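Local atomic coordinates of M152 protein (Murid herpesvirus 1, PDB entry 4G59), a protein that probably acts as an MHC class I-like viral immunoevasin, keeping host RAE-1 stress ligands and MHC class I molecules from the surface of infected cells. Residues R224-S227 against L231-E234; H37-E42 against D46-E51; K57-M62 against Q204-Y209. All coordinates share one frame; numbering follows the deposited sequence.

Contact 1 of 3, residues R224-S227 against L231-E234; sequences RMYS and LKVE
R224 and K232 face each other as an antiparallel hydrogen-bonded pair. R224 N donates to K232 O at 2.8 Å, and K232 N returns a bond to R224 O at 2.9 Å. The R224 carbonyl oxygen also draws a CA-H...O contact from L231 CA, 3.4 Å away.

K232 supplies most of the side-chain contact. Its CB lies 4.3 Å from R224 CB, as expected for neighbours on one face of a sheet, and also reaches the edge of the Y226 ring, near the ring plane, 3.9 Å from CE2. CG starts anti to the backbone N (chi1 170°), and the chain then bends at each later torsion; CG and CD stand off the ring, and CE turns back to the phenol. There CE comes within 3.1 Å of Y226 OH, a tight approach. NZ also passes close to that hydroxyl, but at too poor an angle for a hydrogen bond. Its charge instead looks along its own strand to E234 OE2, a long ion pair of 3.7 Å; that carboxylate is further anchored by the hydroxyls of Y222 and T200, which take one oxygen each.

The arginine tip leads away from the hairpin. R224 NE forms a salt bridge with an acidic side chain of the other protein in the assembly, so this face, carrying R224 and K232, adjoins a protein-protein interface. The opposite face carries M225 and L231, a non-hydrogen-bonded pair, whose side chains turn toward the rest of the chain: M225 packs on D46, and L231 reaches T203 of strand 196-203.

The arrangement is that of a beta hairpin, with 220-225 as the edge strand of a four-stranded antiparallel sheet and 231-238 next to it.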
loop_
_atom_site.group_PDB
_atom_site.type_symbol
_atom_site.label_atom_id
_atom_site.label_comp_id
_atom_site.label_asym_id
_atom_site.label_seq_id
_atom_site.Cartn_x
_atom_site.Cartn_y
_atom_site.Cartn_z
ATOM N N ARG B 224 5.017 -4.017 -6.042
ATOM C CA ARG B 224 5.656 -4.650 -4.888
ATOM C C ARG B 224 7.167 -4.494 -4.979
ATOM O O ARG B 224 7.751 -4.689 -6.055
ATOM C CB ARG B 224 5.293 -6.137 -4.820
ATOM C CG ARG B 224 3.801 -6.419 -4.785
ATOM C CD ARG B 224 3.185 -5.936 -3.486
ATOM N NE ARG B 224 1.777 -6.329 -3.361
ATOM C CZ ARG B 224 0.787 -5.477 -3.123
ATOM N NH1 ARG B 224 1.040 -4.192 -2.974
ATOM N NH2 ARG B 224 -0.454 -5.905 -3.030
ATOM N N MET B 225 7.803 -4.159 -3.862
ATOM C CA MET B 225 9.260 -4.060 -3.821
ATOM C C MET B 225 9.784 -5.222 -2.991
ATOM O O MET B 225 9.270 -5.475 -1.889
ATOM C CB MET B 225 9.694 -2.729 -3.184
ATOM C CG MET B 225 11.162 -2.381 -3.458
ATOM S SD MET B 225 11.665 -1.004 -2.410
ATOM C CE MET B 225 10.223 -0.070 -2.592
ATOM N N TYR B 226 10.782 -5.937 -3.503
ATOM C CA TYR B 226 11.347 -7.091 -2.793
ATOM C C TYR B 226 12.802 -6.884 -2.377
ATOM O O TYR B 226 13.385 -5.840 -2.645
ATOM C CB TYR B 226 11.281 -8.358 -3.657
ATOM C CG TYR B 226 9.882 -8.751 -4.029
ATOM C CD1 TYR B 226 9.114 -9.526 -3.181
ATOM C CD2 TYR B 226 9.327 -8.350 -5.244
ATOM C CE1 TYR B 226 7.832 -9.876 -3.517
ATOM C CE2 TYR B 226 8.045 -8.707 -5.588
ATOM C CZ TYR B 226 7.305 -9.461 -4.718
ATOM O OH TYR B 226 6.026 -9.818 -5.052
ATOM N N SER B 227 13.392 -7.920 -1.781
ATOM C CA SER B 227 14.743 -7.871 -1.209
ATOM C C SER B 227 15.887 -7.337 -2.085
ATOM O O SER B 227 16.626 -6.444 -1.666
ATOM C CB SER B 227 15.147 -9.239 -0.619
ATOM O OG SER B 227 14.355 -10.307 -1.120
ATOM N N LEU B 231 11.509 -5.515 -8.451
ATOM C CA LEU B 231 10.195 -4.851 -8.406
ATOM C C LEU B 231 9.186 -5.627 -9.214
ATOM O O LEU B 231 9.558 -6.339 -10.165
ATOM C CB LEU B 231 10.229 -3.463 -9.030
ATOM C CG LEU B 231 10.897 -2.236 -8.469
ATOM C CD1 LEU B 231 12.317 -2.251 -8.832
ATOM C CD2 LEU B 231 10.243 -1.056 -9.136
ATOM N N LYS B 232 7.911 -5.428 -8.883
ATOM C CA LYS B 232 6.819 -6.078 -9.589
ATOM C C LYS B 232 5.670 -5.100 -9.782
ATOM O O LYS B 232 5.191 -4.505 -8.815
ATOM C CB LYS B 232 6.345 -7.298 -8.795
ATOM C CG LYS B 232 5.067 -7.947 -9.284
ATOM C CD LYS B 232 5.227 -9.464 -9.346
ATOM C CE LYS B 232 5.138 -10.165 -7.995
ATOM N NZ LYS B 232 3.753 -10.125 -7.469
ATOM N N VAL B 233 5.236 -4.939 -11.033
ATOM C CA VAL B 233 4.041 -4.154 -11.369
ATOM C C VAL B 233 3.000 -5.178 -11.763
ATOM O O VAL B 233 3.282 -6.064 -12.563
ATOM C CB VAL B 233 4.285 -3.205 -12.558
ATOM C CG1 VAL B 233 3.001 -2.422 -12.900
ATOM C CG2 VAL B 233 5.441 -2.270 -12.248
ATOM N N GLU B 234 1.802 -5.085 -11.195
ATOM C CA GLU B 234 0.821 -6.136 -11.419
ATOM C C GLU B 234 -0.552 -5.523 -11.503
ATOM O O GLU B 234 -0.825 -4.547 -10.810
ATOM C CB GLU B 234 0.879 -7.169 -10.290
ATOM C CG GLU B 234 0.015 -8.420 -10.518
ATOM C CD GLU B 234 0.542 -9.634 -9.760
ATOM O OE1 GLU B 234 1.261 -10.467 -10.363
ATOM O OE2 GLU B 234 0.252 -9.751 -8.554
#

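Contact 2 of 3, residues H37-E42 against D46-E51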
loop_
_atom_site.group_PDB
_atom_site.type_symbol
_atom_site.label_atom_id
_atom_site.label_comp_id
_atom_site.label_asym_id
_atom_site.label_seq_id
_atom_site.Cartn_x
_atom_site.Cartn_y
_atom_site.Cartn_z
ATOM N N HIS B 37 10.369 4.030 6.530
ATOM C CA HIS B 37 10.961 5.182 5.852
ATOM C C HIS B 37 11.217 4.847 4.372
ATOM O O HIS B 37 11.515 3.698 4.020
ATOM C CB HIS B 37 12.283 5.596 6.524
ATOM C CG HIS B 37 12.169 5.891 7.992
ATOM N ND1 HIS B 37 11.525 7.010 8.486
ATOM C CD2 HIS B 37 12.663 5.235 9.072
ATOM C CE1 HIS B 37 11.618 7.020 9.804
ATOM N NE2 HIS B 37 12.299 5.952 10.186
ATOM N N SER B 38 11.101 5.852 3.507
ATOM C CA SER B 38 11.350 5.643 2.084
ATOM C C SER B 38 11.732 6.936 1.397
ATOM O O SER B 38 11.249 8.017 1.760
ATOM C CB SER B 38 10.114 5.099 1.388
ATOM O OG SER B 38 9.105 6.086 1.436
ATOM N N ILE B 39 12.608 6.823 0.403
ATOM C CA ILE B 39 12.916 7.967 -0.459
ATOM C C ILE B 39 12.549 7.626 -1.905
ATOM O O ILE B 39 12.740 6.480 -2.349
ATOM C CB ILE B 39 14.399 8.302 -0.423
ATOM C CG1 ILE B 39 14.861 8.531 1.012
ATOM C CG2 ILE B 39 14.687 9.510 -1.298
ATOM C CD1 ILE B 39 16.349 8.331 1.188
ATOM N N ASN B 40 12.028 8.612 -2.639
ATOM C CA ASN B 40 11.823 8.433 -4.067
ATOM C C ASN B 40 12.045 9.743 -4.804
ATOM O O ASN B 40 12.112 10.809 -4.184
ATOM C CB ASN B 40 10.437 7.831 -4.364
ATOM C CG ASN B 40 9.297 8.773 -4.001
ATOM O OD1 ASN B 40 8.847 9.579 -4.837
ATOM N ND2 ASN B 40 8.807 8.673 -2.751
ATOM N N LEU B 41 12.194 9.660 -6.119
ATOM C CA LEU B 41 12.374 10.833 -6.968
ATOM C C LEU B 41 11.046 11.035 -7.659
ATOM O O LEU B 41 10.195 10.167 -7.547
ATOM C CB LEU B 41 13.506 10.587 -7.970
ATOM C CG LEU B 41 14.865 10.511 -7.290
ATOM C CD1 LEU B 41 15.979 10.274 -8.301
ATOM C CD2 LEU B 41 15.116 11.821 -6.547
ATOM N N GLU B 42 10.858 12.149 -8.358
ATOM C CA GLU B 42 9.532 12.515 -8.843
ATOM C C GLU B 42 8.896 11.502 -9.813
ATOM O O GLU B 42 7.685 11.287 -9.776
ATOM C CB GLU B 42 9.533 13.921 -9.449
ATOM C CG GLU B 42 8.138 14.481 -9.679
ATOM C CD GLU B 42 8.157 15.816 -10.390
ATOM O OE1 GLU B 42 9.261 16.355 -10.617
ATOM O OE2 GLU B 42 7.071 16.329 -10.723
ATOM N N ASP B 46 9.946 3.640 -5.000
ATOM C CA ASP B 46 10.937 3.841 -3.936
ATOM C C ASP B 46 12.313 3.340 -4.331
ATOM O O ASP B 46 12.477 2.200 -4.810
ATOM C CB ASP B 46 10.540 3.210 -2.601
ATOM C CG ASP B 46 9.184 3.635 -2.123
ATOM O OD1 ASP B 46 8.722 4.745 -2.468
ATOM O OD2 ASP B 46 8.578 2.827 -1.387
ATOM N N ILE B 47 13.300 4.208 -4.152
ATOM C CA ILE B 47 14.697 3.835 -4.383
ATOM C C ILE B 47 15.327 3.310 -3.077
ATOM O O ILE B 47 16.136 2.359 -3.072
ATOM C CB ILE B 47 15.484 5.026 -4.937
ATOM C CG1 ILE B 47 14.881 5.462 -6.280
ATOM C CG2 ILE B 47 16.951 4.694 -5.101
ATOM C CD1 ILE B 47 15.329 6.879 -6.740
ATOM N N PHE B 48 14.940 3.927 -1.962
ATOM C CA PHE B 48 15.372 3.441 -0.660
ATOM C C PHE B 48 14.168 3.268 0.244
ATOM O O PHE B 48 13.276 4.134 0.285
ATOM C CB PHE B 48 16.364 4.400 -0.031
ATOM C CG PHE B 48 16.847 3.962 1.315
ATOM C CD1 PHE B 48 17.787 2.938 1.429
ATOM C CD2 PHE B 48 16.375 4.571 2.475
ATOM C CE1 PHE B 48 18.247 2.525 2.681
ATOM C CE2 PHE B 48 16.823 4.162 3.718
ATOM C CZ PHE B 48 17.762 3.136 3.818
ATOM N N ARG B 49 14.129 2.146 0.960
ATOM C CA ARG B 49 13.030 1.900 1.880
ATOM C C ARG B 49 13.456 1.063 3.069
ATOM O O ARG B 49 14.183 0.058 2.936
ATOM C CB ARG B 49 11.823 1.247 1.183
ATOM C CG ARG B 49 10.585 1.150 2.095
ATOM C CD ARG B 49 9.572 0.117 1.610
ATOM N NE ARG B 49 8.875 0.473 0.366
ATOM C CZ ARG B 49 8.051 -0.350 -0.298
ATOM N NH1 ARG B 49 7.823 -1.593 0.145
ATOM N NH2 ARG B 49 7.458 0.064 -1.421
ATOM N N ILE B 50 12.993 1.487 4.235
ATOM C CA ILE B 50 13.146 0.707 5.448
ATOM C C ILE B 50 11.758 0.318 5.899
ATOM O O ILE B 50 10.960 1.197 6.270
ATOM C CB ILE B 50 13.778 1.524 6.587
ATOM C CG1 ILE B 50 15.010 2.282 6.092
ATOM C CG2 ILE B 50 14.117 0.606 7.756
ATOM C CD1 ILE B 50 15.702 3.107 7.146
ATOM N N GLU B 51 11.470 -0.984 5.878
ATOM C CA GLU B 51 10.197 -1.487 6.390
ATOM C C GLU B 51 10.146 -1.373 7.909
ATOM O O GLU B 51 11.187 -1.320 8.568
ATOM C CB GLU B 51 10.009 -2.945 5.992
ATOM C CG GLU B 51 10.037 -3.190 4.488
ATOM C CD GLU B 51 8.796 -2.697 3.778
ATOM O OE1 GLU B 51 7.948 -2.036 4.424
ATOM O OE2 GLU B 51 8.666 -2.980 2.573
#
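CD1 of I50 approaches the H37 imidazole obliquely, 4.2 Å from H37 CD2; the ring also stacks on F74. Its two nitrogens bond to S27 OG and E78 OE1, which fixes the rotation of the ring. The F48 phenyl is likewise met obliquely, by CD1 of I39 at 4.0 Å from CD2. On the other side of the sheet the R49 guanidinium is gripped at its edges and in its plane. With CG anti to the backbone N (chi1 -172°) and the chain bent at chi3, NE and NH2 both reach D46 OD2, each at 3.0 Å, the former on its anti lone pair. NH1 donates to E51 OE2 at 2.9 Å, on the syn side but out of the carboxylate plane, and completes a salt-bridge network that should fix the orientation of the group. The aliphatic start of R49 and the D46 carboxylate both lie against S38 CB.

H37 pairs with I50, and I39 N bonds to F48 O. Beyond this the register slips: I39 O accepts from I47 N at 3.0 Å and, weakly, from F48 N, a classic beta bulge. Next to the bulge I47 CD1 packs on L41 CG, 3.7 Å away, beside helix 161-178, where I39 and I47 also touch W168.

A bulged antiparallel hairpin carrying helices on its H37-I39-F48-I50 face is consistent with the platform of an MHC class I-like fold.

Contact 3 of 3, residues K57-M62 against Q204-Y209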
loop_
_atom_site.group_PDB
_atom_site.type_symbol
_atom_site.label_atom_id
_atom_site.label_comp_id
_atom_site.label_asym_id
_atom_site.label_seq_id
_atom_site.Cartn_x
_atom_site.Cartn_y
_atom_site.Cartn_z
ATOM N N LYS B 57 15.425 -2.253 2.033
ATOM C CA LYS B 57 15.259 -2.530 0.615
ATOM C C LYS B 57 15.920 -1.423 -0.187
ATOM O O LYS B 57 15.612 -0.246 -0.011
ATOM C CB LYS B 57 13.771 -2.654 0.270
ATOM C CG LYS B 57 13.097 -3.867 0.926
ATOM C CD LYS B 57 11.611 -3.985 0.569
ATOM C CE LYS B 57 11.003 -5.231 1.209
ATOM N NZ LYS B 57 9.516 -5.312 1.091
ATOM N N HIS B 58 16.859 -1.802 -1.037
ATOM C CA HIS B 58 17.558 -0.860 -1.896
ATOM C C HIS B 58 18.072 -1.607 -3.127
ATOM O O HIS B 58 17.810 -2.800 -3.294
ATOM C CB HIS B 58 18.717 -0.189 -1.146
ATOM C CG HIS B 58 19.809 -1.135 -0.751
ATOM N ND1 HIS B 58 20.886 -1.408 -1.565
ATOM C CD2 HIS B 58 19.983 -1.871 0.369
ATOM C CE1 HIS B 58 21.683 -2.277 -0.959
ATOM N NE2 HIS B 58 21.151 -2.580 0.209
ATOM N N PHE B 59 18.803 -0.910 -3.988
ATOM C CA PHE B 59 19.295 -1.538 -5.195
ATOM C C PHE B 59 20.794 -1.786 -5.085
ATOM O O PHE B 59 21.483 -1.054 -4.375
ATOM C CB PHE B 59 18.872 -0.705 -6.411
ATOM C CG PHE B 59 17.375 -0.680 -6.598
ATOM C CD1 PHE B 59 16.754 -1.601 -7.437
ATOM C CD2 PHE B 59 16.583 0.204 -5.874
ATOM C CE1 PHE B 59 15.378 -1.610 -7.579
ATOM C CE2 PHE B 59 15.206 0.192 -6.003
ATOM C CZ PHE B 59 14.601 -0.708 -6.851
ATOM N N PRO B 60 21.293 -2.841 -5.755
ATOM C CA PRO B 60 22.671 -3.317 -5.555
ATOM C C PRO B 60 23.728 -2.291 -5.949
ATOM O O PRO B 60 24.876 -2.413 -5.505
ATOM C CB PRO B 60 22.758 -4.565 -6.460
ATOM C CG PRO B 60 21.637 -4.410 -7.465
ATOM C CD PRO B 60 20.545 -3.681 -6.708
ATOM N N TRP B 61 23.347 -1.312 -6.768
ATOM C CA TRP B 61 24.243 -0.218 -7.129
ATOM C C TRP B 61 24.250 0.911 -6.106
ATOM O O TRP B 61 24.895 1.944 -6.342
ATOM C CB TRP B 61 23.894 0.372 -8.510
ATOM C CG TRP B 61 22.423 0.470 -8.792
ATOM C CD1 TRP B 61 21.668 -0.444 -9.460
ATOM C CD2 TRP B 61 21.530 1.537 -8.422
ATOM N NE1 TRP B 61 20.363 -0.020 -9.529
ATOM C CE2 TRP B 61 20.249 1.194 -8.903
ATOM C CE3 TRP B 61 21.688 2.741 -7.731
ATOM C CZ2 TRP B 61 19.121 2.018 -8.714
ATOM C CZ3 TRP B 61 20.550 3.570 -7.539
ATOM C CH2 TRP B 61 19.291 3.194 -8.031
ATOM N N MET B 62 23.524 0.756 -4.996
ATOM C CA MET B 62 23.573 1.760 -3.926
ATOM C C MET B 62 24.418 1.245 -2.768
ATOM O O MET B 62 24.236 0.114 -2.306
ATOM C CB MET B 62 22.185 2.064 -3.360
ATOM C CG MET B 62 21.198 2.715 -4.296
ATOM S SD MET B 62 19.527 2.712 -3.584
ATOM C CE MET B 62 19.825 3.851 -2.209
ATOM N N GLN B 204 13.945 -4.513 -12.484
ATOM C CA GLN B 204 14.909 -4.089 -11.461
ATOM C C GLN B 204 15.182 -2.590 -11.545
ATOM O O GLN B 204 16.201 -2.090 -11.051
ATOM C CB GLN B 204 16.216 -4.847 -11.640
ATOM C CG GLN B 204 16.110 -6.363 -11.405
ATOM C CD GLN B 204 17.436 -7.083 -11.668
ATOM O OE1 GLN B 204 18.486 -6.447 -11.793
ATOM N NE2 GLN B 204 17.386 -8.406 -11.756
ATOM N N VAL B 205 14.265 -1.886 -12.194
ATOM C CA VAL B 205 14.419 -0.475 -12.482
ATOM C C VAL B 205 13.247 0.278 -11.864
ATOM O O VAL B 205 12.128 0.212 -12.367
ATOM C CB VAL B 205 14.454 -0.248 -13.988
ATOM C CG1 VAL B 205 14.467 1.252 -14.319
ATOM C CG2 VAL B 205 15.673 -0.935 -14.569
ATOM N N PRO B 206 13.507 0.991 -10.759
ATOM C CA PRO B 206 12.425 1.599 -9.974
ATOM C C PRO B 206 11.813 2.856 -10.586
ATOM O O PRO B 206 12.002 3.966 -10.057
ATOM C CB PRO B 206 13.113 1.957 -8.646
ATOM C CG PRO B 206 14.615 2.136 -9.021
ATOM C CD PRO B 206 14.829 1.093 -10.093
ATOM N N LEU B 207 11.036 2.700 -11.645
ATOM C CA LEU B 207 10.325 3.856 -12.200
ATOM C C LEU B 207 8.850 3.850 -11.807
ATOM O O LEU B 207 8.288 2.800 -11.453
ATOM C CB LEU B 207 10.481 3.915 -13.723
ATOM C CG LEU B 207 11.893 4.224 -14.208
ATOM C CD1 LEU B 207 12.098 3.834 -15.670
ATOM C CD2 LEU B 207 12.188 5.725 -13.974
ATOM N N ALA B 208 8.220 5.023 -11.856
ATOM C CA ALA B 208 6.787 5.096 -11.565
ATOM C C ALA B 208 5.966 4.636 -12.759
ATOM O O ALA B 208 5.364 5.437 -13.453
ATOM C CB ALA B 208 6.374 6.488 -11.137
ATOM N N TYR B 209 5.942 3.333 -12.990
ATOM C CA TYR B 209 5.223 2.790 -14.122
ATOM C C TYR B 209 3.725 2.933 -13.940
ATOM O O TYR B 209 3.205 2.949 -12.822
ATOM C CB TYR B 209 5.550 1.308 -14.303
ATOM C CG TYR B 209 7.022 0.991 -14.452
ATOM C CD1 TYR B 209 7.669 1.115 -15.674
ATOM C CD2 TYR B 209 7.755 0.525 -13.369
ATOM C CE1 TYR B 209 9.027 0.795 -15.804
ATOM C CE2 TYR B 209 9.095 0.208 -13.485
ATOM C CZ TYR B 209 9.725 0.352 -14.691
ATOM O OH TYR B 209 11.062 0.029 -14.770
#
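F59 holds CG anti to its carbonyl carbon (chi1 -65°), and a chi2 of -94° then sets the ring so that one face meets the pyrrolidine of P206. The two side chains come from opposite directions. P206 CG stands over that face, 3.9 Å from the ring centroid and 26° off the normal, a CH-pi contact displaced toward the rim. F59 CZ is also packed against P206 CB at 3.5 Å, while Q204 O approaches the ring obliquely, 3.6 Å from CE1.

Both partners are presented by turns. F59 opens a type I beta turn to M62, and its carbonyl oxygen is gripped twice, by M62 N and, from the other face of the carbonyl plane, by H58 ND1 at 2.9 Å. The turn also brings W61 back, one face of its indole lying over F59 CB. P206 is the centre of an inverse gamma turn closed by L207 N on V205 O. The same oxygen accepts Y209 OH at 2.6 Å, which ties down the loop behind the proline.

The contact joins the loop after strand 56-57 to the loop leading from strand 196-203 to strand 210-213. W61 and V205 both rest on helix 161-178, F59 leans on L231 of strand 231-238, and Y209 packs against strands 196-203 and 231-238.

Overall arrangement
Contacts 1 and 2 each close one hairpin, of the four-stranded sheet and of the platform, with centres about 13 Å apart; contact 3 crosses between the two. Its centre lies about 9 Å from that of contact 2 and about 10 Å from that of contact 1. K57 binds both: NZ forms a salt bridge with E51 OE2 at 2.9 Å and probably a hydrogen bond with M225 O at 3.0 Å, while K57 N probably bonds to R49 O at 2.8 Å. L231 CD2 of contact 1 packs on P206 CA at 3.5 Å, and M225 lies against R49 of contact 2. A208, in 204-209, touches an attached N-acetylglucosamine.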